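Local coordinates for protein anabena Tic22 (Anabaena sp., PDB 4EV1) that probably acts as a chaperone in protein transport, as a Tic22-like protein associated with thylakoids, at residues S3-Q6 against I7-L11; E53-A56 against F57-L61; V192-T195 against L196-N200. One frame throughout, in Å; residues are numbered along the deposited sequence.

Contact 1: residues S3-Q6 against I7-L11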
loop_
_atom_site.group_PDB
_atom_site.type_symbol
_atom_site.label_atom_id
_atom_site.label_comp_id
_atom_site.label_asym_id
_atom_site.label_seq_id
_atom_site.Cartn_x
_atom_site.Cartn_y
_atom_site.Cartn_z
ATOM N N SER A 3 9.507 -0.722 -17.040
ATOM C CA SER A 3 8.452 -1.454 -17.717
ATOM C C SER A 3 7.294 -1.698 -16.751
ATOM O O SER A 3 7.469 -1.544 -15.539
ATOM C CB SER A 3 8.978 -2.791 -18.216
ATOM O OG SER A 3 9.177 -3.706 -17.150
ATOM N N GLU A 4 6.128 -2.049 -17.291
ATOM C CA GLU A 4 4.996 -2.519 -16.483
ATOM C C GLU A 4 5.341 -3.756 -15.624
ATOM O O GLU A 4 4.847 -3.886 -14.494
ATOM C CB GLU A 4 3.775 -2.822 -17.367
ATOM C CG GLU A 4 2.952 -1.574 -17.786
ATOM C CD GLU A 4 2.183 -0.908 -16.610
ATOM O OE1 GLU A 4 0.947 -1.095 -16.521
ATOM O OE2 GLU A 4 2.803 -0.188 -15.784
ATOM N N GLN A 5 6.179 -4.660 -16.143
ATOM C CA GLN A 5 6.607 -5.794 -15.345
ATOM C C GLN A 5 7.556 -5.363 -14.220
ATOM O O GLN A 5 7.462 -5.871 -13.101
ATOM C CB GLN A 5 7.241 -6.902 -16.197
ATOM C CG GLN A 5 7.666 -8.129 -15.368
ATOM C CD GLN A 5 6.502 -8.810 -14.631
ATOM O OE1 GLN A 5 5.343 -8.823 -15.108
ATOM N NE2 GLN A 5 6.803 -9.377 -13.453
ATOM N N GLN A 6 8.449 -4.428 -14.498
ATOM C CA GLN A 6 9.324 -3.909 -13.453
ATOM C C GLN A 6 8.551 -3.196 -12.342
ATOM O O GLN A 6 8.887 -3.351 -11.179
ATOM C CB GLN A 6 10.365 -2.958 -14.032
ATOM C CG GLN A 6 11.424 -3.696 -14.847
ATOM C CD GLN A 6 12.342 -2.745 -15.613
ATOM O OE1 GLN A 6 11.882 -1.813 -16.272
ATOM N NE2 GLN A 6 13.644 -2.986 -15.523
ATOM N N ILE A 7 7.572 -2.370 -12.714
ATOM C CA ILE A 7 6.729 -1.662 -11.759
ATOM C C ILE A 7 5.943 -2.684 -10.915
ATOM O O ILE A 7 5.917 -2.571 -9.693
ATOM C CB ILE A 7 5.774 -0.657 -12.460
ATOM C CG1 ILE A 7 6.583 0.471 -13.104
ATOM C CG2 ILE A 7 4.793 -0.077 -11.504
ATOM C CD1 ILE A 7 5.733 1.575 -13.741
ATOM N N LYS A 8 5.373 -3.709 -11.559
ATOM C CA LYS A 8 4.649 -4.752 -10.817
ATOM C C LYS A 8 5.555 -5.419 -9.775
ATOM O O LYS A 8 5.142 -5.606 -8.642
ATOM C CB LYS A 8 4.000 -5.796 -11.757
ATOM C CG LYS A 8 3.675 -7.141 -11.078
ATOM C CD LYS A 8 2.863 -8.046 -11.947
ATOM C CE LYS A 8 2.277 -9.254 -11.191
ATOM N NZ LYS A 8 3.302 -10.063 -10.456
ATOM N N GLU A 9 6.796 -5.738 -10.139
ATOM C CA GLU A 9 7.680 -6.447 -9.214
ATOM C C GLU A 9 8.094 -5.591 -8.019
ATOM O O GLU A 9 8.350 -6.133 -6.956
ATOM C CB GLU A 9 8.944 -6.925 -9.920
ATOM C CG GLU A 9 8.710 -8.056 -10.877
ATOM C CD GLU A 9 9.950 -8.362 -11.729
ATOM O OE1 GLU A 9 11.079 -7.969 -11.320
ATOM O OE2 GLU A 9 9.785 -8.998 -12.797
ATOM N N LYS A 10 8.169 -4.270 -8.207
ATOM C CA LYS A 10 8.449 -3.341 -7.111
ATOM C C LYS A 10 7.241 -3.291 -6.179
ATOM O O LYS A 10 7.379 -3.412 -4.969
ATOM C CB LYS A 10 8.793 -1.936 -7.627
ATOM C CG LYS A 10 10.198 -1.824 -8.301
ATOM C CD LYS A 10 10.549 -0.399 -8.565
ATOM C CE LYS A 10 11.876 -0.267 -9.273
ATOM N NZ LYS A 10 12.941 -0.898 -8.480
ATOM N N LEU A 11 6.071 -3.109 -6.759
ATOM C CA LEU A 11 4.822 -3.086 -5.987
ATOM C C LEU A 11 4.547 -4.398 -5.243
ATOM O O LEU A 11 3.952 -4.393 -4.148
ATOM C CB LEU A 11 3.637 -2.763 -6.907
ATOM C CG LEU A 11 3.616 -1.390 -7.541
ATOM C CD1 LEU A 11 2.448 -1.225 -8.564
ATOM C CD2 LEU A 11 3.604 -0.286 -6.477
HETATM O O HOH W 1 4.778 -11.750 -12.282
#
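Gln5 sends CG anti to its own backbone N (chi1 -178°) and then bends at chi2, which lays its amide over the next turn of the helix, where Glu9, with CG beside its backbone N, brings up its carboxylate. The two side chains meet at about a right angle, an i to i+4 pair on the first turns of helix 4-11, whose start is closed by a capping box. Gln5 NE2 gives a nearly straight bond of 3.1 Å to Glu9 OE2, which lies in the amide plane and accepts on its anti lone pair. Ser3, a short hydroxyl residue suited to the N-cap, takes the N-H of Gln6 on OG at 2.8 Å. Gln6 returns the favour: its OE1 receives Ser3 N at 2.7 Å on a lone pair in the carbonyl plane. Ile7 N and Lys8 N then bond to Ser3 O and Glu4 O, opening the regular helical ladder. Buried Ile7 faces helices 85-94 and 189-198, while Glu4 reaches Tyr89 and Gln93 with its carboxylate. Lys8 runs alongside Gln5, pointing the same way, and forms a salt bridge with Asp12; its NZ also donates to a water at 2.9 Å, which takes a weak bond from Gln5 NE2.

Contact 2: residues E53-A56 against F57-L61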
loop_
_atom_site.group_PDB
_atom_site.type_symbol
_atom_site.label_atom_id
_atom_site.label_comp_id
_atom_site.label_asym_id
_atom_site.label_seq_id
_atom_site.Cartn_x
_atom_site.Cartn_y
_atom_site.Cartn_z
ATOM N N GLU A 53 -6.318 -5.105 10.900
ATOM C CA GLU A 53 -7.516 -4.311 10.587
ATOM C C GLU A 53 -8.515 -5.096 9.762
ATOM O O GLU A 53 -9.727 -5.047 10.047
ATOM C CB GLU A 53 -7.185 -2.955 9.888
ATOM C CG GLU A 53 -6.733 -1.919 10.852
ATOM C CD GLU A 53 -6.292 -0.584 10.214
ATOM O OE1 GLU A 53 -6.864 -0.209 9.172
ATOM O OE2 GLU A 53 -5.381 0.089 10.807
ATOM N N ALA A 54 -8.034 -5.824 8.753
ATOM C CA ALA A 54 -8.892 -6.665 7.924
ATOM C C ALA A 54 -9.609 -7.690 8.785
ATOM O O ALA A 54 -10.795 -7.904 8.644
ATOM C CB ALA A 54 -8.039 -7.418 6.804
ATOM N N GLN A 55 -8.856 -8.335 9.656
ATOM C CA GLN A 55 -9.421 -9.326 10.511
ATOM C C GLN A 55 -10.472 -8.742 11.471
ATOM O O GLN A 55 -11.484 -9.396 11.732
ATOM C CB GLN A 55 -8.334 -10.084 11.249
ATOM C CG GLN A 55 -8.885 -11.353 11.962
ATOM C CD GLN A 55 -9.494 -12.403 11.053
ATOM O OE1 GLN A 55 -10.702 -12.782 11.201
ATOM N NE2 GLN A 55 -8.724 -12.871 10.113
ATOM N N ALA A 56 -10.237 -7.529 11.954
ATOM C CA ALA A 56 -11.143 -6.874 12.899
ATOM C C ALA A 56 -12.481 -6.633 12.206
ATOM O O ALA A 56 -13.549 -6.805 12.799
ATOM C CB ALA A 56 -10.509 -5.551 13.395
ATOM N N PHE A 57 -12.417 -6.238 10.942
ATOM C CA PHE A 57 -13.608 -6.065 10.122
ATOM C C PHE A 57 -14.422 -7.353 10.039
ATOM O O PHE A 57 -15.624 -7.355 10.295
ATOM C CB PHE A 57 -13.264 -5.516 8.740
ATOM C CG PHE A 57 -14.430 -5.478 7.828
ATOM C CD1 PHE A 57 -15.405 -4.510 7.989
ATOM C CD2 PHE A 57 -14.625 -6.464 6.885
ATOM C CE1 PHE A 57 -16.494 -4.484 7.194
ATOM C CE2 PHE A 57 -15.737 -6.424 6.073
ATOM C CZ PHE A 57 -16.661 -5.429 6.226
ATOM N N ILE A 58 -13.753 -8.468 9.742
ATOM C CA ILE A 58 -14.410 -9.768 9.749
ATOM C C ILE A 58 -15.010 -10.078 11.141
ATOM O O ILE A 58 -16.156 -10.522 11.247
ATOM C CB ILE A 58 -13.421 -10.891 9.337
ATOM C CG1 ILE A 58 -12.950 -10.690 7.901
ATOM C CG2 ILE A 58 -14.080 -12.260 9.546
ATOM C CD1 ILE A 58 -11.733 -11.609 7.465
ATOM N N ASN A 59 -14.246 -9.865 12.206
ATOM C CA ASN A 59 -14.705 -10.201 13.563
ATOM C C ASN A 59 -15.942 -9.373 13.908
ATOM O O ASN A 59 -16.917 -9.879 14.482
ATOM C CB ASN A 59 -13.584 -10.006 14.615
ATOM C CG ASN A 59 -12.386 -10.936 14.375
ATOM O OD1 ASN A 59 -12.459 -11.886 13.577
ATOM N ND2 ASN A 59 -11.269 -10.642 15.022
ATOM N N GLU A 60 -15.925 -8.123 13.496
ATOM C CA GLU A 60 -17.081 -7.238 13.699
ATOM C C GLU A 60 -18.330 -7.773 13.005
ATOM O O GLU A 60 -19.409 -7.888 13.615
ATOM C CB GLU A 60 -16.734 -5.854 13.180
ATOM C CG GLU A 60 -17.482 -4.729 13.842
ATOM C CD GLU A 60 -17.015 -3.392 13.342
ATOM O OE1 GLU A 60 -15.840 -3.282 12.873
ATOM O OE2 GLU A 60 -17.832 -2.450 13.404
ATOM N N LEU A 61 -18.186 -8.140 11.736
ATOM C CA LEU A 61 -19.303 -8.683 10.987
ATOM C C LEU A 61 -19.812 -9.951 11.675
ATOM O O LEU A 61 -21.014 -10.140 11.819
ATOM C CB LEU A 61 -18.939 -9.006 9.531
ATOM C CG LEU A 61 -18.642 -7.882 8.524
ATOM C CD1 LEU A 61 -18.320 -8.525 7.167
ATOM C CD2 LEU A 61 -19.804 -6.873 8.360
#
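Four backbone hydrogen bonds join Glu53-Ala56 to Phe57-Glu60. Phe57 N bonds to Glu53 O at 3.1 Å, and Ile58 N to Ala54 O at 3.2 Å. The next two are shorter, Asn59 N to Gln55 O and Glu60 N to Ala56 O each spanning 2.8 Å. Among the polar side chains, the amides of Gln55 and Asn59 lie one turn apart with their planes 37° from each other. Gln55 reaches along the helix because its CG is anti to the backbone N (chi1 -168°) and the chain bends at chi2. Asn59 lays its amide carbon CG 3.2 Å from Gln55 O; an alanine here would probably leave the Gln55 amide without its neighbour and freer to turn. The i to i+4 bonds are those of a regular alpha-helix, 51-63; it is amphipathic, its apolar face (small Ala54, branched Ile58) lying on strands 15-20 and 79-84, while Glu53 salt-bridges Lys107. Ile58 CG1 lies 3.6 Å from the carbonyl oxygen Ala54 O, and its apolar contacts are with Val19, Val80 and Leu78. Phe57, its ring anti to the backbone N, packs on Tyr48 and Val19, and Leu61 CG lies over one ring face, 3.9 Å above the plane, nearer margin than centre.

Contact 3: residues V192-T195 against L196-N200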
loop_
_atom_site.group_PDB
_atom_site.type_symbol
_atom_site.label_atom_id
_atom_site.label_comp_id
_atom_site.label_asym_id
_atom_site.label_seq_id
_atom_site.Cartn_x
_atom_site.Cartn_y
_atom_site.Cartn_z
ATOM N N VAL A 192 4.137 8.345 -6.124
ATOM C CA VAL A 192 5.304 7.524 -6.429
ATOM C C VAL A 192 5.013 6.709 -7.691
ATOM O O VAL A 192 5.792 6.723 -8.641
ATOM C CB VAL A 192 5.655 6.600 -5.270
ATOM C CG1 VAL A 192 6.682 5.518 -5.682
ATOM C CG2 VAL A 192 6.162 7.401 -4.078
ATOM N N LEU A 193 3.878 6.026 -7.733
ATOM C CA LEU A 193 3.580 5.191 -8.911
ATOM C C LEU A 193 3.585 6.015 -10.237
ATOM O O LEU A 193 4.159 5.590 -11.251
ATOM C CB LEU A 193 2.256 4.432 -8.685
ATOM C CG LEU A 193 1.834 3.492 -9.813
ATOM C CD1 LEU A 193 2.777 2.281 -9.902
ATOM C CD2 LEU A 193 0.397 3.057 -9.590
ATOM N N GLN A 194 2.993 7.206 -10.211
ATOM C CA GLN A 194 2.944 8.045 -11.412
ATOM C C GLN A 194 4.358 8.496 -11.817
ATOM O O GLN A 194 4.691 8.556 -13.017
ATOM C CB GLN A 194 1.916 9.193 -11.288
ATOM C CG GLN A 194 2.365 10.412 -10.513
ATOM C CD GLN A 194 1.375 11.584 -10.567
ATOM O OE1 GLN A 194 0.794 11.889 -11.628
ATOM N NE2 GLN A 194 1.185 12.253 -9.418
ATOM N N THR A 195 5.215 8.749 -10.828
ATOM C CA THR A 195 6.648 8.980 -11.125
ATOM C C THR A 195 7.301 7.776 -11.803
ATOM O O THR A 195 8.018 7.930 -12.819
ATOM C CB THR A 195 7.479 9.328 -9.869
ATOM O OG1 THR A 195 6.939 10.494 -9.240
ATOM C CG2 THR A 195 8.967 9.543 -10.263
ATOM N N LEU A 196 7.083 6.580 -11.261
ATOM C CA LEU A 196 7.680 5.366 -11.859
ATOM C C LEU A 196 7.114 5.104 -13.281
ATOM O O LEU A 196 7.800 4.542 -14.129
ATOM C CB LEU A 196 7.452 4.136 -10.986
ATOM C CG LEU A 196 7.960 4.167 -9.539
ATOM C CD1 LEU A 196 7.465 2.949 -8.801
ATOM C CD2 LEU A 196 9.445 4.234 -9.508
ATOM N N GLN A 197 5.873 5.503 -13.523
ATOM C CA GLN A 197 5.251 5.346 -14.847
ATOM C C GLN A 197 5.765 6.414 -15.854
ATOM O O GLN A 197 5.832 6.143 -17.053
ATOM C CB GLN A 197 3.723 5.433 -14.736
ATOM C CG GLN A 197 3.061 4.260 -13.995
ATOM C CD GLN A 197 1.561 4.439 -13.761
ATOM O OE1 GLN A 197 1.074 5.538 -13.523
ATOM N NE2 GLN A 197 0.829 3.335 -13.796
ATOM N N ASP A 198 6.119 7.616 -15.358
ATOM C CA ASP A 198 6.346 8.808 -16.216
ATOM C C ASP A 198 7.801 9.224 -16.466
ATOM O O ASP A 198 8.059 10.068 -17.328
ATOM C CB ASP A 198 5.571 10.023 -15.666
ATOM C CG ASP A 198 4.065 9.812 -15.682
ATOM O OD1 ASP A 198 3.611 8.852 -16.344
ATOM O OD2 ASP A 198 3.331 10.591 -15.028
ATOM N N LYS A 199 8.754 8.671 -15.719
ATOM C CA LYS A 199 10.150 9.115 -15.856
ATOM C C LYS A 199 11.094 8.066 -16.473
ATOM O O LYS A 199 10.877 6.861 -16.318
ATOM C CB LYS A 199 10.678 9.611 -14.509
ATOM C CG LYS A 199 9.948 10.831 -14.008
ATOM C CD LYS A 199 10.909 11.880 -13.461
ATOM C CE LYS A 199 10.204 13.203 -13.118
ATOM N NZ LYS A 199 10.746 13.756 -11.831
ATOM N N ASN A 200 12.120 8.540 -17.195
ATOM C CA ASN A 200 13.191 7.677 -17.746
ATOM C C ASN A 200 14.421 7.596 -16.810
ATOM O O ASN A 200 15.289 6.722 -16.970
ATOM C CB ASN A 200 13.646 8.167 -19.144
ATOM C CG ASN A 200 12.858 7.528 -20.306
ATOM O OD1 ASN A 200 12.374 6.402 -20.216
ATOM N ND2 ASN A 200 12.758 8.258 -21.423
#
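Apolar contact between Val192 and Leu196 runs along one side of the last turns of helix 189-198. The two side chains lie side by side and point the same way, with Val192 CG1 4.1 Å from Leu196 CD1. Leu196 has CG beside its own backbone N (chi1 -57°), which places that atom 3.5 Å from Val192 O; a branched, apolar chain suits this buried position against Ile7 and Leu2. One residue on, Leu193 CG meets the amide carbon CD of Gln197 at 4.1 Å. Gln197 also sets CG beside its backbone N, which brings that atom close to Leu193 O, and the extended chain beyond carries the amide nitrogen out to donate to Tyr89 on helix 85-94. Thr195 CG2 touches Lys199 CG at 4.1 Å, the two side chains crossing obliquely, and the threonine hydroxyl bonds back to Gly191 O.

The backbone hydrogen bonds change character toward the C-terminal end. Leu196 N to Val192 O, at 2.9 Å, and Gln197 N to Leu193 O, at 2.8 Å, both come in nearly along the C=O axis. Asp198 N then has only a weak bond to Gln194 O, together with one of 3.2 Å to Thr195 O, where the donor stands well above the carbonyl plane. Lys199 N adds a further weak bond to Thr195 O at 3.1 Å, and Lys199 is the first residue to leave helical angles. Two N-H groups thus converge on Thr195 O. The Asp198 carboxylate lies close to Gln194 O, acceptor beside acceptor, and the negative end of the helix dipole would probably disfavour its charge there.

Contacts 1 and 3 form one neighbourhood, although some 180 residues separate them in sequence: their centres are 11 Å apart and helices 4-11 and 189-198 pack directly. Ile7 CG2 meets Leu193 CD1 at 3.5 Å, Leu11 CD1 meets the same Leu193 CD1 at 3.8 Å, and Ile7 CD1 reaches Gln197 CG at 3.8 Å. Tyr89 of helix 85-94 joins the pair from a third helix, bonding to both Glu4 and Gln197. Contact 2 stands apart, beyond the centre of the chain, with its nearest atoms about 17 Å from contact 1 and about 20 Å from contact 3. A bound NHE buffer molecule, probably from the crystallisation liquor, lies beside the Thr195 side chain of contact 3.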